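PDB 4HKT: inositol 2-dehydrogenase from Sinorhizobium meliloti, which catalyses the NAD+-dependent oxidation of myo-inositol to scyllo-inosose, the first step in degrading myo-inositol to acetyl-CoA. Local coordinates for residues I80-K94 and V109-F121. Numbering follows the deposited sequence.
Sequences IERFARAGKAIFCEK and VVSDTKAKLMVGF. With EDO (1,2-ethanediol), chain T; EDO (1,2-ethanediol), chain U.
V109, on the last turn of helix 100-112, sits between E81 and R85 of helix 76-85. Its CG1 lies over the centre of the R85 guanidinium, 3.8 Å from R85 CZ, while V109 CG2 touches both R85 NH2 and the E81 carboxylate. The E81 chain runs extended past CG across the valine at about a right angle: E81 CB meets C2 of the chain U ethanediol, CG rests on V109 CB and CG2, CD lies 3.9 Å from both V109 CG2 and the same ethanediol's O2, OE1 accepts a 2.8 Å hydrogen bond from that O2 and makes a salt bridge to R102, and OE2 comes 3.6 Å from V109 CG2. A leucine in place of E81 would probably leave R102 without this carboxylate mate. Beside this, A84 CB packs 3.6 Å from A115 CB, in the loop after helix 100-112, and I80 CG2 meets V110 CG2 between the helices. T113 OG1 approaches A84 CB as well, its hydroxyl turned back to donate to V109 O, which T113 N reaches from the opposite face.

The strands that follow, 89-93 and 117-120, pair in parallel, held by four backbone bonds: I90 N to K116 O, just before strand 117-120, M118 N to I90 O, C92 N to M118 O and G120 N to C92 O; the last is the most bent, at 131°. F91 swings its ring away from its own backbone N (chi1 174°), which sets the ring edge against the selenium of selenomethionine M118, a Met-aromatic contact, and brings CZ within 3.5 Å of G120 CA. Strand 117-120 is thus joined to its neighbour by helix 100-112, the beta-alpha-beta crossover that completes this edge of the NAD-binding Rossmann fold.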
ATOM      1  N   ILE B  80     -41.647  14.512  -8.207  1.00 19.36           N
ATOM      2  CA  ILE B  80     -41.929  13.315  -7.414  1.00 19.10           C
ATOM      3  C   ILE B  80     -43.434  13.207  -7.167  1.00 19.72           C
ATOM      4  O   ILE B  80     -44.031  12.152  -7.380  1.00 19.90           O
ATOM      5  CB  ILE B  80     -41.164  13.299  -6.059  1.00 18.82           C
ATOM      6  CG1 ILE B  80     -39.663  13.194  -6.291  1.00 18.59           C
ATOM      7  CG2 ILE B  80     -41.656  12.146  -5.208  1.00 19.81           C
ATOM      8  CD1 ILE B  80     -38.814  13.617  -5.090  1.00 17.89           C
ATOM      9  N   GLU B  81     -44.073  14.280  -6.724  1.00 19.59           N
ATOM     10  CA  GLU B  81     -45.519  14.223  -6.452  1.00 20.41           C
ATOM     11  C   GLU B  81     -46.342  13.878  -7.716  1.00 20.93           C
ATOM     12  O   GLU B  81     -47.273  13.065  -7.661  1.00 21.12           O
ATOM     13  CB  GLU B  81     -46.008  15.551  -5.857  1.00 23.20           C
ATOM     14  CG  GLU B  81     -45.532  15.792  -4.447  1.00 25.16           C
ATOM     15  CD  GLU B  81     -45.898  17.161  -3.892  1.00 30.54           C
ATOM     16  OE1 GLU B  81     -46.165  18.089  -4.693  1.00 35.19           O
ATOM     17  OE2 GLU B  81     -45.864  17.320  -2.646  1.00 28.52           O
ATOM     18  N   ARG B  82     -45.993  14.486  -8.839  1.00 21.01           N
ATOM     19  CA  ARG B  82     -46.677  14.233 -10.101  1.00 21.55           C
ATOM     20  C   ARG B  82     -46.529  12.754 -10.550  1.00 24.06           C
ATOM     21  O   ARG B  82     -47.513  12.096 -10.947  1.00 20.89           O
ATOM     22  CB  ARG B  82     -46.125  15.131 -11.190  1.00 22.05           C
ATOM     23  CG  ARG B  82     -46.603  16.576 -11.178  1.00 24.64           C
ATOM     24  CD  ARG B  82     -45.766  17.412 -12.133  1.00 24.67           C
ATOM     25  NE  ARG B  82     -46.095  17.075 -13.501  1.00 26.58           N
ATOM     26  CZ  ARG B  82     -45.587  17.641 -14.591  1.00 26.07           C
ATOM     27  NH1 ARG B  82     -44.679  18.596 -14.515  1.00 24.21           N
ATOM     28  NH2 ARG B  82     -46.003  17.219 -15.787  1.00 28.12           N
ATOM     29  N   PHE B  83     -45.316  12.219 -10.470  1.00 21.25           N
ATOM     30  CA  PHE B  83     -45.124  10.866 -10.960  1.00 21.94           C
ATOM     31  C   PHE B  83     -45.671   9.837  -9.989  1.00 22.82           C
ATOM     32  O   PHE B  83     -46.142   8.757 -10.418  1.00 24.82           O
ATOM     33  CB  PHE B  83     -43.677  10.639 -11.429  1.00 21.68           C
ATOM     34  CG  PHE B  83     -43.403  11.240 -12.764  1.00 23.55           C
ATOM     35  CD1 PHE B  83     -43.576  10.488 -13.918  1.00 26.12           C
ATOM     36  CD2 PHE B  83     -43.057  12.567 -12.896  1.00 24.01           C
ATOM     37  CE1 PHE B  83     -43.365  11.048 -15.170  1.00 26.60           C
ATOM     38  CE2 PHE B  83     -42.817  13.122 -14.137  1.00 25.36           C
ATOM     39  CZ  PHE B  83     -42.981  12.359 -15.282  1.00 27.95           C
ATOM     40  N   ALA B  84     -45.680  10.178  -8.699  1.00 21.09           N
ATOM     41  CA  ALA B  84     -46.315   9.376  -7.689  1.00 22.28           C
ATOM     42  C   ALA B  84     -47.808   9.246  -8.001  1.00 26.72           C
ATOM     43  O   ALA B  84     -48.372   8.123  -8.030  1.00 22.95           O
ATOM     44  CB  ALA B  84     -46.160   9.984  -6.304  1.00 21.25           C
ATOM     45  N   ARG B  85     -48.455  10.394  -8.194  1.00 22.08           N
ATOM     46  CA  ARG B  85     -49.873  10.385  -8.559  1.00 23.63           C
ATOM     47  C   ARG B  85     -50.159   9.703  -9.887  1.00 24.53           C
ATOM     48  O   ARG B  85     -51.224   9.108 -10.051  1.00 26.99           O
ATOM     49  CB  ARG B  85     -50.422  11.800  -8.576  1.00 22.84           C
ATOM     50  CG  ARG B  85     -50.646  12.307  -7.184  1.00 22.22           C
ATOM     51  CD  ARG B  85     -50.988  13.780  -7.207  1.00 23.99           C
ATOM     52  NE  ARG B  85     -51.403  14.205  -5.901  1.00 21.64           N
ATOM     53  CZ  ARG B  85     -50.856  15.192  -5.216  1.00 22.60           C
ATOM     54  NH1 ARG B  85     -49.878  15.921  -5.723  1.00 22.41           N
ATOM     55  NH2 ARG B  85     -51.311  15.437  -4.008  1.00 22.01           N
ATOM     56  N   ALA B  86     -49.227   9.757 -10.819  1.00 24.57           N
ATOM     57  CA  ALA B  86     -49.399   9.066 -12.088  1.00 26.98           C
ATOM     58  C   ALA B  86     -49.099   7.560 -12.053  1.00 29.04           C
ATOM     59  O   ALA B  86     -49.248   6.883 -13.075  1.00 27.79           O
ATOM     60  CB  ALA B  86     -48.555   9.716 -13.156  1.00 28.16           C
ATOM     61  N   GLY B  87     -48.649   7.052 -10.908  1.00 29.44           N
ATOM     62  CA  GLY B  87     -48.366   5.628 -10.742  1.00 30.03           C
ATOM     63  C   GLY B  87     -47.019   5.161 -11.261  1.00 29.27           C
ATOM     64  O   GLY B  87     -46.826   3.975 -11.429  1.00 33.98           O
ATOM     65  N   LYS B  88     -46.080   6.060 -11.532  1.00 27.92           N
ATOM     66  CA  LYS B  88     -44.742   5.639 -11.945  1.00 26.85           C
ATOM     67  C   LYS B  88     -43.922   5.361 -10.689  1.00 27.08           C
ATOM     68  O   LYS B  88     -44.168   5.983  -9.652  1.00 25.85           O
ATOM     69  CB  LYS B  88     -44.040   6.710 -12.778  1.00 27.73           C
ATOM     70  CG  LYS B  88     -44.289   6.658 -14.283  1.00 28.26           C
ATOM     71  CD  LYS B  88     -45.698   7.033 -14.687  1.00 29.12           C
ATOM     72  CE  LYS B  88     -45.781   7.127 -16.205  1.00 31.42           C
ATOM     73  NZ  LYS B  88     -47.169   7.127 -16.733  1.00 30.67           N
ATOM     74  N   ALA B  89     -42.983   4.407 -10.766  1.00 26.93           N
ATOM     75  CA  ALA B  89     -41.936   4.294  -9.738  1.00 25.40           C
ATOM     76  C   ALA B  89     -40.954   5.431 -10.009  1.00 23.58           C
ATOM     77  O   ALA B  89     -40.738   5.818 -11.150  1.00 22.53           O
ATOM     78  CB  ALA B  89     -41.232   2.934  -9.811  1.00 25.86           C
ATOM     79  N   ILE B  90     -40.328   5.947  -8.951  1.00 23.98           N
ATOM     80  CA  ILE B  90     -39.529   7.171  -9.045  1.00 21.95           C
ATOM     81  C   ILE B  90     -38.149   6.997  -8.409  1.00 20.11           C
ATOM     82  O   ILE B  90     -38.000   6.601  -7.249  1.00 19.03           O
ATOM     83  CB  ILE B  90     -40.234   8.320  -8.299  1.00 21.89           C
ATOM     84  CG1 ILE B  90     -41.656   8.521  -8.796  1.00 22.30           C
ATOM     85  CG2 ILE B  90     -39.474   9.617  -8.436  1.00 22.48           C
ATOM     86  CD1 ILE B  90     -42.616   8.787  -7.660  1.00 23.62           C
ATOM     87  N   PHE B  91     -37.154   7.289  -9.194  1.00 19.38           N
ATOM     88  CA  PHE B  91     -35.821   7.437  -8.685  1.00 21.91           C
ATOM     89  C   PHE B  91     -35.501   8.925  -8.824  1.00 21.54           C
ATOM     90  O   PHE B  91     -35.535   9.460  -9.937  1.00 25.42           O
ATOM     91  CB  PHE B  91     -34.818   6.615  -9.487  1.00 22.07           C
ATOM     92  CG  PHE B  91     -33.415   6.857  -9.072  1.00 23.52           C
ATOM     93  CD1 PHE B  91     -32.819   6.062  -8.098  1.00 25.29           C
ATOM     94  CD2 PHE B  91     -32.716   7.916  -9.586  1.00 23.91           C
ATOM     95  CE1 PHE B  91     -31.535   6.329  -7.666  1.00 24.51           C
ATOM     96  CE2 PHE B  91     -31.439   8.199  -9.159  1.00 25.42           C
ATOM     97  CZ  PHE B  91     -30.846   7.404  -8.190  1.00 23.99           C
ATOM     98  N   CYS B  92     -35.150   9.582  -7.725  1.00 20.52           N
ATOM     99  CA  CYS B  92     -34.837  10.992  -7.792  1.00 19.75           C
ATOM    100  C   CYS B  92     -33.438  11.332  -7.278  1.00 20.33           C
ATOM    101  O   CYS B  92     -33.106  10.988  -6.167  1.00 19.82           O
ATOM    102  CB  CYS B  92     -35.878  11.796  -7.016  1.00 19.29           C
ATOM    103  SG  CYS B  92     -35.782  13.561  -7.381  1.00 23.02           S
ATOM    104  N   GLU B  93     -32.630  11.993  -8.099  1.00 21.75           N
ATOM    105  CA  GLU B  93     -31.352  12.527  -7.633  1.00 24.87           C
ATOM    106  C   GLU B  93     -31.541  13.462  -6.412  1.00 23.90           C
ATOM    107  O   GLU B  93     -32.565  14.133  -6.273  1.00 21.36           O
ATOM    108  CB  GLU B  93     -30.631  13.268  -8.739  1.00 28.83           C
ATOM    109  CG  GLU B  93     -29.756  12.376  -9.610  1.00 36.88           C
ATOM    110  CD  GLU B  93     -28.579  11.763  -8.841  1.00 38.20           C
ATOM    111  OE1 GLU B  93     -28.051  12.421  -7.917  1.00 40.39           O
ATOM    112  OE2 GLU B  93     -28.231  10.601  -9.131  1.00 40.09           O
ATOM    113  N   LYS B  94     -30.544  13.485  -5.541  1.00 23.23           N
ATOM    114  CA  LYS B  94     -30.584  14.350  -4.387  1.00 25.79           C
ATOM    115  C   LYS B  94     -30.745  15.775  -4.875  1.00 24.09           C
ATOM    116  O   LYS B  94     -30.290  16.101  -5.965  1.00 24.23           O
ATOM    117  CB  LYS B  94     -29.302  14.240  -3.574  1.00 27.12           C
ATOM    118  CG  LYS B  94     -28.160  14.996  -4.203  1.00 28.01           C
ATOM    119  CD  LYS B  94     -27.066  15.277  -3.224  1.00 31.22           C
ATOM    120  CE  LYS B  94     -25.946  16.005  -3.916  1.00 29.68           C
ATOM    121  NZ  LYS B  94     -26.275  17.437  -4.035  1.00 28.65           N
ATOM    122  N   VAL B 109     -47.383  12.730   0.073  1.00 20.62           N
ATOM    123  CA  VAL B 109     -48.006  12.352  -1.177  1.00 20.38           C
ATOM    124  C   VAL B 109     -47.505  10.966  -1.596  1.00 21.74           C
ATOM    125  O   VAL B 109     -48.304  10.119  -2.046  1.00 23.72           O
ATOM    126  CB  VAL B 109     -47.743  13.378  -2.290  1.00 20.10           C
ATOM    127  CG1 VAL B 109     -48.276  12.869  -3.620  1.00 20.24           C
ATOM    128  CG2 VAL B 109     -48.326  14.750  -1.921  1.00 19.72           C
ATOM    129  N   VAL B 110     -46.206  10.727  -1.457  1.00 20.02           N
ATOM    130  CA  VAL B 110     -45.620   9.429  -1.811  1.00 22.59           C
ATOM    131  C   VAL B 110     -46.228   8.297  -0.966  1.00 23.79           C
ATOM    132  O   VAL B 110     -46.530   7.225  -1.502  1.00 25.64           O
ATOM    133  CB  VAL B 110     -44.076   9.463  -1.652  1.00 22.75           C
ATOM    134  CG1 VAL B 110     -43.483   8.049  -1.576  1.00 22.70           C
ATOM    135  CG2 VAL B 110     -43.443  10.271  -2.795  1.00 21.29           C
ATOM    136  N   SER B 111     -46.396   8.537   0.331  1.00 24.53           N
ATOM    137  CA  SER B 111     -47.038   7.570   1.212  1.00 28.37           C
ATOM    138  C   SER B 111     -48.537   7.353   0.871  1.00 31.25           C
ATOM    139  O   SER B 111     -49.000   6.214   0.792  1.00 27.55           O
ATOM    140  CB  SER B 111     -46.885   8.005   2.666  1.00 30.60           C
ATOM    141  OG  SER B 111     -47.527   7.073   3.498  1.00 32.44           O
ATOM    142  N   ASP B 112     -49.282   8.442   0.632  1.00 30.11           N
ATOM    143  CA  ASP B 112     -50.707   8.328   0.290  1.00 31.15           C
ATOM    144  C   ASP B 112     -50.969   7.558  -1.014  1.00 30.13           C
ATOM    145  O   ASP B 112     -51.978   6.864  -1.113  1.00 32.24           O
ATOM    146  CB  ASP B 112     -51.383   9.706   0.238  1.00 31.89           C
ATOM    147  CG  ASP B 112     -51.573  10.320   1.615  1.00 31.69           C
ATOM    148  OD1 ASP B 112     -51.412   9.636   2.637  1.00 32.07           O
ATOM    149  OD2 ASP B 112     -51.865  11.523   1.681  1.00 34.37           O
ATOM    150  N   THR B 113     -50.083   7.670  -2.001  1.00 26.43           N
ATOM    151  CA  THR B 113     -50.262   7.005  -3.289  1.00 24.85           C
ATOM    152  C   THR B 113     -49.564   5.655  -3.371  1.00 25.74           C
ATOM    153  O   THR B 113     -49.562   5.010  -4.433  1.00 25.33           O
ATOM    154  CB  THR B 113     -49.764   7.878  -4.459  1.00 24.90           C
ATOM    155  OG1 THR B 113     -48.348   8.114  -4.343  1.00 24.11           O
ATOM    156  CG2 THR B 113     -50.499   9.205  -4.467  1.00 24.29           C
ATOM    157  N   LYS B 114     -48.933   5.252  -2.280  1.00 27.84           N
ATOM    158  CA  LYS B 114     -48.127   4.013  -2.247  1.00 32.50           C
ATOM    159  C   LYS B 114     -47.119   3.945  -3.377  1.00 30.02           C
ATOM    160  O   LYS B 114     -46.874   2.879  -3.984  1.00 31.86           O
ATOM    161  CB  LYS B 114     -49.062   2.787  -2.247  1.00 35.77           C
ATOM    162  CG  LYS B 114     -49.856   2.680  -0.951  1.00 39.77           C
ATOM    163  CD  LYS B 114     -51.263   2.117  -1.153  1.00 48.27           C
ATOM    164  CE  LYS B 114     -51.375   0.639  -0.802  1.00 51.13           C
ATOM    165  NZ  LYS B 114     -51.692   0.424   0.642  1.00 53.73           N
ATOM    166  N   ALA B 115     -46.517   5.096  -3.650  1.00 26.40           N
ATOM    167  CA  ALA B 115     -45.474   5.213  -4.634  1.00 23.70           C
ATOM    168  C   ALA B 115     -44.151   4.652  -4.109  1.00 20.76           C
ATOM    169  O   ALA B 115     -43.877   4.650  -2.916  1.00 21.70           O
ATOM    170  CB  ALA B 115     -45.315   6.675  -5.065  1.00 25.10           C
ATOM    171  N   LYS B 116     -43.348   4.191  -5.035  1.00 20.28           N
ATOM    172  CA  LYS B 116     -42.001   3.732  -4.794  1.00 21.68           C
ATOM    173  C   LYS B 116     -41.065   4.882  -5.140  1.00 20.49           C
ATOM    174  O   LYS B 116     -41.128   5.413  -6.238  1.00 20.78           O
ATOM    175  CB  LYS B 116     -41.688   2.541  -5.704  1.00 23.96           C
ATOM    176  CG  LYS B 116     -42.544   1.304  -5.438  1.00 25.69           C
ATOM    177  CD  LYS B 116     -42.093   0.164  -6.355  1.00 28.25           C
ATOM    178  CE  LYS B 116     -42.905  -1.103  -6.132  1.00 29.39           C
ATOM    179  NZ  LYS B 116     -44.355  -0.876  -6.444  1.00 29.65           N
ATOM    180  N   LEU B 117     -40.252   5.289  -4.169  1.00 20.74           N
ATOM    181  CA  LEU B 117     -39.280   6.370  -4.342  1.00 21.08           C
ATOM    182  C   LEU B 117     -37.947   5.945  -3.730  1.00 20.24           C
ATOM    183  O   LEU B 117     -37.869   5.630  -2.544  1.00 22.27           O
ATOM    184  CB  LEU B 117     -39.785   7.660  -3.635  1.00 20.79           C
ATOM    185  CG  LEU B 117     -38.774   8.799  -3.416  1.00 19.75           C
ATOM    186  CD1 LEU B 117     -38.435   9.383  -4.759  1.00 20.62           C
ATOM    187  CD2 LEU B 117     -39.278   9.915  -2.497  1.00 21.10           C
HETATM  188  N   MSE B 118     -36.918   5.980  -4.543  1.00 19.06           N
HETATM  189  CA  MSE B 118     -35.563   5.841  -4.087  1.00 20.66           C
HETATM  190  C   MSE B 118     -34.906   7.152  -4.377  1.00 20.16           C
HETATM  191  O   MSE B 118     -35.121   7.744  -5.448  1.00 19.48           O
HETATM  192  CB  MSE B 118     -34.862   4.760  -4.910  1.00 22.25           C
HETATM  193  CG  MSE B 118     -33.422   4.595  -4.474  1.00 24.05           C
HETATM  194 SE   MSE B 118     -32.565   3.118  -5.474  1.00 28.12          SE
HETATM  195  CE  MSE B 118     -33.445   1.630  -4.591  1.00 28.60           C
ATOM    196  N   VAL B 119     -34.065   7.616  -3.445  1.00 20.63           N
ATOM    197  CA  VAL B 119     -33.344   8.852  -3.652  1.00 19.77           C
ATOM    198  C   VAL B 119     -31.924   8.508  -4.020  1.00 19.67           C
ATOM    199  O   VAL B 119     -31.425   7.459  -3.669  1.00 24.54           O
ATOM    200  CB  VAL B 119     -33.408   9.801  -2.400  1.00 20.13           C
ATOM    201  CG1 VAL B 119     -34.846  10.109  -2.027  1.00 21.05           C
ATOM    202  CG2 VAL B 119     -32.691   9.216  -1.204  1.00 20.94           C
ATOM    203  N   GLY B 120     -31.247   9.404  -4.688  1.00 18.87           N
ATOM    204  CA  GLY B 120     -29.940   9.107  -5.216  1.00 20.88           C
ATOM    205  C   GLY B 120     -28.774   9.274  -4.239  1.00 22.11           C
ATOM    206  O   GLY B 120     -27.993  10.215  -4.357  1.00 23.05           O
ATOM    207  N   PHE B 121     -28.651   8.387  -3.259  1.00 20.08           N
ATOM    208  CA  PHE B 121     -27.423   8.391  -2.464  1.00 20.42           C
ATOM    209  C   PHE B 121     -26.640   7.193  -2.979  1.00 20.99           C
ATOM    210  O   PHE B 121     -26.653   6.128  -2.388  1.00 19.01           O
ATOM    211  CB  PHE B 121     -27.700   8.290  -0.983  1.00 19.49           C
ATOM    212  CG  PHE B 121     -28.277   9.549  -0.374  1.00 19.76           C
ATOM    213  CD1 PHE B 121     -27.658  10.750  -0.540  1.00 21.05           C
ATOM    214  CD2 PHE B 121     -29.358   9.485   0.469  1.00 21.35           C
ATOM    215  CE1 PHE B 121     -28.166  11.893   0.045  1.00 23.05           C
ATOM    216  CE2 PHE B 121     -29.865  10.607   1.081  1.00 20.78           C
ATOM    217  CZ  PHE B 121     -29.279  11.826   0.855  1.00 21.17           C
TER
HETATM  218  C1  EDO T 403     -49.758  15.614  -9.185  1.00 37.40           C
HETATM  219  O1  EDO T 403     -49.008  16.533  -8.408  1.00 26.73           O
HETATM  220  C2  EDO T 403     -49.840  16.060 -10.618  1.00 35.93           C
HETATM  221  O2  EDO T 403     -51.127  15.769 -11.063  1.00 39.81           O
HETATM  222  C1  EDO U 404     -47.149  19.365  -8.951  1.00 34.81           C
HETATM  223  O1  EDO U 404     -48.296  18.984  -9.726  1.00 36.30           O
HETATM  224  C2  EDO U 404     -46.992  18.478  -7.728  1.00 34.90           C
HETATM  225  O2  EDO U 404     -48.025  18.652  -6.743  1.00 37.28           O
HETATM  226  O   HOH W   1     -44.535   3.987  -7.788  1.00 34.63           O